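Local coordinates for probable ss-1,3-N-acetylglucosaminyltransferase (Staphylococcus aureus subsp. aureus N315, PDB 6H21), which is probably a glycosyltransferase of the GT-A class, with a family 2 catalytic domain joined to a helical linker domain, built here as a three-chain assembly, at residues C[285-298]-C[333-345]. Sequence-based numbering, arbitrary orientation.
Sequences KNFANSKMKYEDKI and NDLLAVMIADKLL
N289 reaches helix 335-344 with its amide: ND2 donates to M339 O at 3.1 Å, almost straight at 176°, along a carbonyl lone pair and in the plane of the amide. That carbonyl also takes the helical bond from K343 N, and the amide OD1 accepts from N324 of the second subunit. One residue back, A288 lays its methyl against the side of the helix, with CB 3.6 Å from V338 CG1 and 3.8 Å from M339 CG. L335, its CG trans to the backbone N (chi1 177°), splits its methyls between neighbours. L335 CD1 lies 3.9 Å from F287 CE2, while L335 CD2 sits 3.9 Å from Y294 CE1 and touches I298 CD1 and K297 CB.

The D342 carboxylate meets segment 285-298 largely through water; its strongest partner is K326, salt-bridged to OD1. One water joins its OD2 to K285 O and A288 N, a second ties OD2 to N289 N and ND2, and a third links OD1 to N286 OD1. From helix 294-308, K297 extends its chain to the type I beta turn F287-S290, and its NZ grips A288 O at 2.8 Å and S290 O at 2.9 Å. Within the linker domain the A288 methyl separates an apolar patch round L335 from the hydrated D342 carboxylate, whose negative charge K326 probably helps stabilise, and N289 extends the polar network into the neighbouring subunit.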
ATOM      1  N   LYS C 285     -18.368  -3.427  -5.697  1.00 35.79           N
ATOM      2  CA  LYS C 285     -17.396  -2.351  -5.558  1.00 35.66           C
ATOM      3  C   LYS C 285     -16.247  -2.789  -4.629  1.00 35.18           C
ATOM      4  O   LYS C 285     -15.124  -2.353  -4.814  1.00 34.75           O
ATOM      5  CB  LYS C 285     -18.089  -1.091  -5.051  1.00 36.70           C
ATOM      6  CG  LYS C 285     -18.574  -1.190  -3.613  1.00 38.94           C
ATOM      7  CD  LYS C 285     -19.017   0.147  -3.067  1.00 40.73           C
ATOM      8  CE  LYS C 285     -19.687   0.043  -1.718  1.00 43.56           C
ATOM      9  NZ  LYS C 285     -20.872   0.929  -1.649  1.00 46.22           N
ATOM     10  N   ASN C 286     -16.536  -3.686  -3.679  1.00 35.31           N
ATOM     11  CA  ASN C 286     -15.558  -4.162  -2.702  1.00 35.28           C
ATOM     12  C   ASN C 286     -15.163  -5.607  -3.008  1.00 34.68           C
ATOM     13  O   ASN C 286     -14.916  -6.389  -2.100  1.00 34.83           O
ATOM     14  CB  ASN C 286     -16.098  -4.033  -1.279  1.00 36.82           C
ATOM     15  CG  ASN C 286     -16.201  -2.594  -0.828  1.00 37.29           C
ATOM     16  OD1 ASN C 286     -15.336  -1.781  -1.140  1.00 37.71           O
ATOM     17  ND2 ASN C 286     -17.242  -2.273  -0.078  1.00 38.98           N
ATOM     18  N   PHE C 287     -15.062  -5.941  -4.300  1.00 33.31           N
ATOM     19  CA  PHE C 287     -14.758  -7.306  -4.704  1.00 33.28           C
ATOM     20  C   PHE C 287     -13.359  -7.743  -4.230  1.00 33.05           C
ATOM     21  O   PHE C 287     -13.145  -8.921  -3.962  1.00 33.62           O
ATOM     22  CB  PHE C 287     -14.842  -7.441  -6.226  1.00 32.65           C
ATOM     23  CG  PHE C 287     -13.666  -6.872  -6.980  1.00 31.81           C
ATOM     24  CD1 PHE C 287     -13.596  -5.522  -7.288  1.00 30.90           C
ATOM     25  CD2 PHE C 287     -12.605  -7.690  -7.344  1.00 31.97           C
ATOM     26  CE1 PHE C 287     -12.501  -4.997  -7.955  1.00 30.25           C
ATOM     27  CE2 PHE C 287     -11.510  -7.161  -8.007  1.00 31.17           C
ATOM     28  CZ  PHE C 287     -11.461  -5.815  -8.310  1.00 30.40           C
ATOM     29  N   ALA C 288     -12.405  -6.810  -4.171  1.00 32.03           N
ATOM     30  CA  ALA C 288     -10.954  -7.172  -4.077  1.00 31.78           C
ATOM     31  C   ALA C 288     -10.647  -7.963  -2.794  1.00 32.67           C
ATOM     32  O   ALA C 288      -9.888  -8.920  -2.862  1.00 32.94           O
ATOM     33  CB  ALA C 288     -10.065  -5.949  -4.230  1.00 30.73           C
ATOM     34  N   ASN C 289     -11.252  -7.596  -1.655  1.00 33.27           N
ATOM     35  CA  ASN C 289     -11.020  -8.280  -0.392  1.00 34.60           C
ATOM     36  C   ASN C 289     -12.177  -9.240  -0.045  1.00 35.89           C
ATOM     37  O   ASN C 289     -12.295  -9.660   1.092  1.00 36.94           O
ATOM     38  CB  ASN C 289     -10.813  -7.275   0.741  1.00 34.85           C
ATOM     39  CG  ASN C 289      -9.526  -6.494   0.612  1.00 34.02           C
ATOM     40  OD1 ASN C 289      -8.439  -7.038   0.800  1.00 34.55           O
ATOM     41  ND2 ASN C 289      -9.633  -5.218   0.322  1.00 33.16           N
ATOM     42  N   SER C 290     -13.037  -9.553  -1.027  1.00 35.92           N
ATOM     43  CA  SER C 290     -14.218 -10.374  -0.846  1.00 37.17           C
ATOM     44  C   SER C 290     -13.825 -11.850  -0.828  1.00 38.62           C
ATOM     45  O   SER C 290     -12.670 -12.205  -1.031  1.00 38.01           O
ATOM     46  CB  SER C 290     -15.244 -10.103  -1.939  1.00 36.66           C
ATOM     47  OG  SER C 290     -14.876 -10.732  -3.169  1.00 36.43           O
ATOM     48  N   LYS C 291     -14.833 -12.710  -0.651  1.00 40.55           N
ATOM     49  CA  LYS C 291     -14.666 -14.150  -0.696  1.00 42.42           C
ATOM     50  C   LYS C 291     -14.708 -14.691  -2.141  1.00 42.01           C
ATOM     51  O   LYS C 291     -14.654 -15.899  -2.327  1.00 43.02           O
ATOM     52  CB  LYS C 291     -15.733 -14.792   0.191  1.00 44.66           C
ATOM     53  CG  LYS C 291     -15.469 -14.648   1.683  1.00 46.43           C
ATOM     54  CD  LYS C 291     -16.597 -15.201   2.530  1.00 49.05           C
ATOM     55  CE  LYS C 291     -16.133 -15.748   3.862  1.00 51.40           C
ATOM     56  NZ  LYS C 291     -15.367 -14.723   4.605  1.00 51.96           N
ATOM     57  N   MET C 292     -14.808 -13.828  -3.156  1.00 40.86           N
ATOM     58  CA  MET C 292     -14.713 -14.264  -4.550  1.00 40.71           C
ATOM     59  C   MET C 292     -13.430 -15.071  -4.745  1.00 40.79           C
ATOM     60  O   MET C 292     -12.377 -14.708  -4.173  1.00 40.13           O
ATOM     61  CB  MET C 292     -14.654 -13.083  -5.516  1.00 40.17           C
ATOM     62  CG  MET C 292     -15.995 -12.652  -6.061  1.00 40.52           C
ATOM     63  SD  MET C 292     -15.843 -11.116  -6.990  1.00 40.88           S
ATOM     64  CE  MET C 292     -14.654 -11.622  -8.228  1.00 39.01           C
ATOM     65  N   LYS C 293     -13.532 -16.144  -5.541  1.00 41.10           N
ATOM     66  CA  LYS C 293     -12.380 -16.900  -6.001  1.00 41.55           C
ATOM     67  C   LYS C 293     -11.369 -15.943  -6.649  1.00 39.61           C
ATOM     68  O   LYS C 293     -11.742 -14.991  -7.345  1.00 38.38           O
ATOM     69  CB  LYS C 293     -12.787 -17.962  -7.032  1.00 42.98           C
ATOM     70  CG  LYS C 293     -13.413 -19.243  -6.500  1.00 45.30           C
ATOM     71  CD  LYS C 293     -13.428 -20.357  -7.542  1.00 46.56           C
ATOM     72  CE  LYS C 293     -13.792 -21.714  -6.981  1.00 48.89           C
ATOM     73  N   TYR C 294     -10.087 -16.229  -6.461  1.00 39.48           N
ATOM     74  CA  TYR C 294      -9.009 -15.423  -7.016  1.00 38.19           C
ATOM     75  C   TYR C 294      -9.187 -15.233  -8.531  1.00 37.81           C
ATOM     76  O   TYR C 294      -9.060 -14.125  -9.050  1.00 36.16           O
ATOM     77  CB  TYR C 294      -7.666 -16.102  -6.770  1.00 38.49           C
ATOM     78  CG  TYR C 294      -6.502 -15.480  -7.484  1.00 37.24           C
ATOM     79  CD1 TYR C 294      -5.974 -14.262  -7.072  1.00 36.04           C
ATOM     80  CD2 TYR C 294      -5.925 -16.109  -8.573  1.00 37.45           C
ATOM     81  CE1 TYR C 294      -4.899 -13.684  -7.731  1.00 35.01           C
ATOM     82  CE2 TYR C 294      -4.851 -15.545  -9.240  1.00 36.51           C
ATOM     83  CZ  TYR C 294      -4.336 -14.336  -8.814  1.00 35.24           C
ATOM     84  OH  TYR C 294      -3.286 -13.791  -9.483  1.00 34.47           O
ATOM     85  N   GLU C 295      -9.408 -16.354  -9.228  1.00 39.04           N
ATOM     86  CA  GLU C 295      -9.551 -16.366 -10.684  1.00 39.20           C
ATOM     87  C   GLU C 295     -10.697 -15.447 -11.129  1.00 38.26           C
ATOM     88  O   GLU C 295     -10.590 -14.767 -12.164  1.00 37.82           O
ATOM     89  CB  GLU C 295      -9.796 -17.788 -11.187  1.00 41.01           C
ATOM     90  CG  GLU C 295      -8.765 -18.186 -12.214  1.00 41.72           C
ATOM     91  N   ASP C 296     -11.780 -15.406 -10.351  1.00 38.20           N
ATOM     92  CA  ASP C 296     -12.918 -14.551 -10.673  1.00 37.71           C
ATOM     93  C   ASP C 296     -12.589 -13.078 -10.418  1.00 35.78           C
ATOM     94  O   ASP C 296     -13.061 -12.209 -11.156  1.00 34.94           O
ATOM     95  CB  ASP C 296     -14.164 -14.974  -9.906  1.00 38.94           C
ATOM     96  CG  ASP C 296     -14.652 -16.341 -10.335  1.00 41.24           C
ATOM     97  OD1 ASP C 296     -14.417 -16.706 -11.511  1.00 42.56           O
ATOM     98  OD2 ASP C 296     -15.234 -17.040  -9.491  1.00 43.03           O
ATOM     99  N   LYS C 297     -11.806 -12.797  -9.366  1.00 34.91           N
ATOM    100  CA  LYS C 297     -11.357 -11.429  -9.084  1.00 33.45           C
ATOM    101  C   LYS C 297     -10.517 -10.910 -10.257  1.00 32.46           C
ATOM    102  O   LYS C 297     -10.660  -9.767 -10.671  1.00 31.41           O
ATOM    103  CB  LYS C 297     -10.521 -11.362  -7.804  1.00 33.28           C
ATOM    104  CG  LYS C 297     -11.273 -11.677  -6.528  1.00 34.08           C
ATOM    105  CD  LYS C 297     -10.402 -11.610  -5.282  1.00 34.22           C
ATOM    106  CE  LYS C 297     -11.250 -11.526  -4.034  1.00 34.83           C
ATOM    107  NZ  LYS C 297     -10.446 -11.691  -2.809  1.00 35.37           N
ATOM    108  N   ILE C 298      -9.614 -11.761 -10.752  1.00 32.87           N
ATOM    109  CA  ILE C 298      -8.707 -11.375 -11.803  1.00 32.42           C
ATOM    110  C   ILE C 298      -9.534 -11.021 -13.054  1.00 32.33           C
ATOM    111  O   ILE C 298      -9.315  -9.964 -13.666  1.00 31.37           O
ATOM    112  CB  ILE C 298      -7.627 -12.448 -12.070  1.00 33.17           C
ATOM    113  CG1 ILE C 298      -6.614 -12.556 -10.923  1.00 33.20           C
ATOM    114  CG2 ILE C 298      -6.903 -12.182 -13.374  1.00 32.98           C
ATOM    115  CD1 ILE C 298      -5.675 -11.364 -10.795  1.00 32.09           C
ATOM    116  N   ASN C 333      -4.518  -2.443 -13.381  1.00 27.44           N
ATOM    117  CA  ASN C 333      -4.968  -3.855 -13.410  1.00 27.87           C
ATOM    118  C   ASN C 333      -4.173  -4.640 -12.351  1.00 27.90           C
ATOM    119  O   ASN C 333      -3.657  -5.700 -12.615  1.00 28.00           O
ATOM    120  CB  ASN C 333      -4.863  -4.444 -14.832  1.00 28.26           C
ATOM    121  CG  ASN C 333      -5.634  -5.734 -15.042  1.00 29.10           C
ATOM    122  OD1 ASN C 333      -6.591  -6.043 -14.324  1.00 29.19           O
ATOM    123  ND2 ASN C 333      -5.252  -6.479 -16.068  1.00 29.65           N
ATOM    124  N   ASP C 334      -4.103  -4.091 -11.128  1.00 27.78           N
ATOM    125  CA  ASP C 334      -3.229  -4.578 -10.061  1.00 27.98           C
ATOM    126  C   ASP C 334      -4.079  -4.957  -8.845  1.00 27.88           C
ATOM    127  O   ASP C 334      -4.466  -4.097  -8.064  1.00 27.48           O
ATOM    128  CB  ASP C 334      -2.190  -3.517  -9.699  1.00 28.20           C
ATOM    129  CG  ASP C 334      -1.043  -3.991  -8.811  1.00 29.15           C
ATOM    130  OD1 ASP C 334      -1.284  -4.639  -7.763  1.00 30.00           O
ATOM    131  OD2 ASP C 334       0.087  -3.596  -9.114  1.00 31.47           O
ATOM    132  N   LEU C 335      -4.388  -6.253  -8.720  1.00 28.06           N
ATOM    133  CA  LEU C 335      -5.331  -6.705  -7.742  1.00 28.41           C
ATOM    134  C   LEU C 335      -4.799  -6.405  -6.333  1.00 28.24           C
ATOM    135  O   LEU C 335      -5.566  -6.001  -5.481  1.00 28.27           O
ATOM    136  CB  LEU C 335      -5.620  -8.197  -7.941  1.00 29.28           C
ATOM    137  CG  LEU C 335      -6.556  -8.807  -6.896  1.00 30.25           C
ATOM    138  CD1 LEU C 335      -7.928  -8.148  -6.922  1.00 30.08           C
ATOM    139  CD2 LEU C 335      -6.687 -10.317  -7.077  1.00 31.36           C
ATOM    140  N   LEU C 336      -3.489  -6.586  -6.112  1.00 28.00           N
ATOM    141  CA  LEU C 336      -2.869  -6.326  -4.764  1.00 28.14           C
ATOM    142  C   LEU C 336      -3.094  -4.864  -4.360  1.00 27.71           C
ATOM    143  O   LEU C 336      -3.404  -4.558  -3.204  1.00 28.19           O
ATOM    144  CB  LEU C 336      -1.372  -6.657  -4.795  1.00 28.00           C
ATOM    145  CG  LEU C 336      -0.994  -8.140  -4.736  1.00 28.74           C
ATOM    146  CD1 LEU C 336       0.511  -8.333  -4.816  1.00 28.53           C
ATOM    147  CD2 LEU C 336      -1.505  -8.787  -3.474  1.00 29.80           C
ATOM    148  N   ALA C 337      -2.906  -3.974  -5.327  1.00 26.97           N
ATOM    149  CA  ALA C 337      -3.068  -2.536  -5.124  1.00 26.64           C
ATOM    150  C   ALA C 337      -4.537  -2.193  -4.856  1.00 26.91           C
ATOM    151  O   ALA C 337      -4.804  -1.354  -4.026  1.00 27.13           O
ATOM    152  CB  ALA C 337      -2.518  -1.776  -6.295  1.00 25.95           C
ATOM    153  N   VAL C 338      -5.495  -2.874  -5.500  1.00 27.03           N
ATOM    154  CA  VAL C 338      -6.919  -2.602  -5.197  1.00 27.33           C
ATOM    155  C   VAL C 338      -7.242  -3.059  -3.766  1.00 28.15           C
ATOM    156  O   VAL C 338      -7.890  -2.332  -2.996  1.00 28.45           O
ATOM    157  CB  VAL C 338      -7.879  -3.205  -6.243  1.00 27.32           C
ATOM    158  CG1 VAL C 338      -9.329  -2.888  -5.906  1.00 27.62           C
ATOM    159  CG2 VAL C 338      -7.538  -2.732  -7.650  1.00 26.71           C
ATOM    160  N   MET C 339      -6.785  -4.265  -3.413  1.00 28.64           N
ATOM    161  CA  MET C 339      -6.928  -4.801  -2.081  1.00 29.59           C
ATOM    162  C   MET C 339      -6.386  -3.786  -1.054  1.00 29.71           C
ATOM    163  O   MET C 339      -7.056  -3.485  -0.073  1.00 30.40           O
ATOM    164  CB  MET C 339      -6.175  -6.124  -1.938  1.00 30.09           C
ATOM    165  CG  MET C 339      -6.828  -7.277  -2.665  1.00 30.41           C
ATOM    166  SD  MET C 339      -5.821  -8.756  -2.576  1.00 31.15           S
ATOM    167  CE  MET C 339      -6.136  -9.318  -0.908  1.00 32.58           C
ATOM    168  N   ILE C 340      -5.196  -3.256  -1.308  1.00 29.14           N
ATOM    169  CA  ILE C 340      -4.566  -2.295  -0.389  1.00 29.33           C
ATOM    170  C   ILE C 340      -5.407  -1.010  -0.356  1.00 29.27           C
ATOM    171  O   ILE C 340      -5.741  -0.541   0.686  1.00 29.98           O
ATOM    172  CB  ILE C 340      -3.103  -2.037  -0.784  1.00 28.73           C
ATOM    173  CG1 ILE C 340      -2.230  -3.274  -0.543  1.00 29.05           C
ATOM    174  CG2 ILE C 340      -2.551  -0.822  -0.060  1.00 28.87           C
ATOM    175  CD1 ILE C 340      -0.971  -3.294  -1.389  1.00 28.30           C
ATOM    176  N   ALA C 341      -5.812  -0.514  -1.524  1.00 28.82           N
ATOM    177  CA  ALA C 341      -6.631   0.721  -1.597  1.00 29.20           C
ATOM    178  C   ALA C 341      -7.896   0.571  -0.743  1.00 30.57           C
ATOM    179  O   ALA C 341      -8.269   1.498   0.002  1.00 31.17           O
ATOM    180  CB  ALA C 341      -6.981   1.044  -3.022  1.00 28.41           C
ATOM    181  N   ASP C 342      -8.517  -0.620  -0.790  1.00 31.37           N
ATOM    182  CA  ASP C 342      -9.769  -0.857  -0.064  1.00 32.80           C
ATOM    183  C   ASP C 342      -9.520  -0.905   1.449  1.00 33.97           C
ATOM    184  O   ASP C 342     -10.367  -0.439   2.202  1.00 34.51           O
ATOM    185  CB  ASP C 342     -10.478  -2.124  -0.541  1.00 33.82           C
ATOM    186  CG  ASP C 342     -11.380  -1.899  -1.739  1.00 34.05           C
ATOM    187  OD1 ASP C 342     -11.745  -0.712  -2.018  1.00 35.60           O
ATOM    188  OD2 ASP C 342     -11.739  -2.897  -2.388  1.00 35.76           O
ATOM    189  N   LYS C 343      -8.384  -1.474   1.879  1.00 34.15           N
ATOM    190  CA  LYS C 343      -8.000  -1.481   3.307  1.00 35.56           C
ATOM    191  C   LYS C 343      -7.771  -0.061   3.840  1.00 35.85           C
ATOM    192  O   LYS C 343      -7.952   0.172   5.060  1.00 36.65           O
ATOM    193  CB  LYS C 343      -6.748  -2.333   3.545  1.00 36.05           C
ATOM    194  CG  LYS C 343      -7.046  -3.806   3.766  1.00 37.05           C
ATOM    195  CD  LYS C 343      -5.831  -4.683   3.664  1.00 37.34           C
ATOM    196  CE  LYS C 343      -6.208  -6.122   3.370  1.00 37.86           C
ATOM    197  NZ  LYS C 343      -7.156  -6.660   4.372  1.00 39.45           N
ATOM    198  N   LEU C 344      -7.325   0.865   2.975  1.00 34.97           N
ATOM    199  CA  LEU C 344      -7.024   2.236   3.396  1.00 35.83           C
ATOM    200  C   LEU C 344      -8.268   3.138   3.381  1.00 37.23           C
ATOM    201  O   LEU C 344      -8.299   4.118   4.102  1.00 38.66           O
ATOM    202  CB  LEU C 344      -5.905   2.795   2.522  1.00 34.52           C
ATOM    203  CG  LEU C 344      -4.545   2.144   2.740  1.00 34.46           C
ATOM    204  CD1 LEU C 344      -3.536   2.655   1.729  1.00 33.69           C
ATOM    205  CD2 LEU C 344      -4.037   2.356   4.160  1.00 35.61           C
ATOM    206  N   LEU C 345      -9.297   2.789   2.604  1.00 38.15           N
ATOM    207  CA  LEU C 345     -10.561   3.541   2.544  1.00 39.69           C
ATOM    208  C   LEU C 345     -11.425   3.247   3.784  1.00 42.17           C
ATOM    209  O   LEU C 345     -11.266   2.199   4.457  1.00 46.07           O
ATOM    210  CB  LEU C 345     -11.287   3.166   1.249  1.00 39.00           C
ATOM    211  CG  LEU C 345     -10.744   3.833  -0.013  1.00 38.38           C
ATOM    212  CD1 LEU C 345     -11.293   3.176  -1.267  1.00 37.99           C
ATOM    213  CD2 LEU C 345     -11.056   5.321  -0.017  1.00 38.76           C
TER
HETATM  214  O   HOH W   1     -12.574  -3.752  -4.687  1.00 29.03           O
HETATM  215  O   HOH W   2     -12.460  -4.858  -1.062  1.00 33.54           O
HETATM  216  O   HOH W   3     -14.004   0.310  -0.735  1.00 50.12           O
HETATM  217  O   HOH W   4      -6.781  -8.530 -13.503  1.00 30.88           O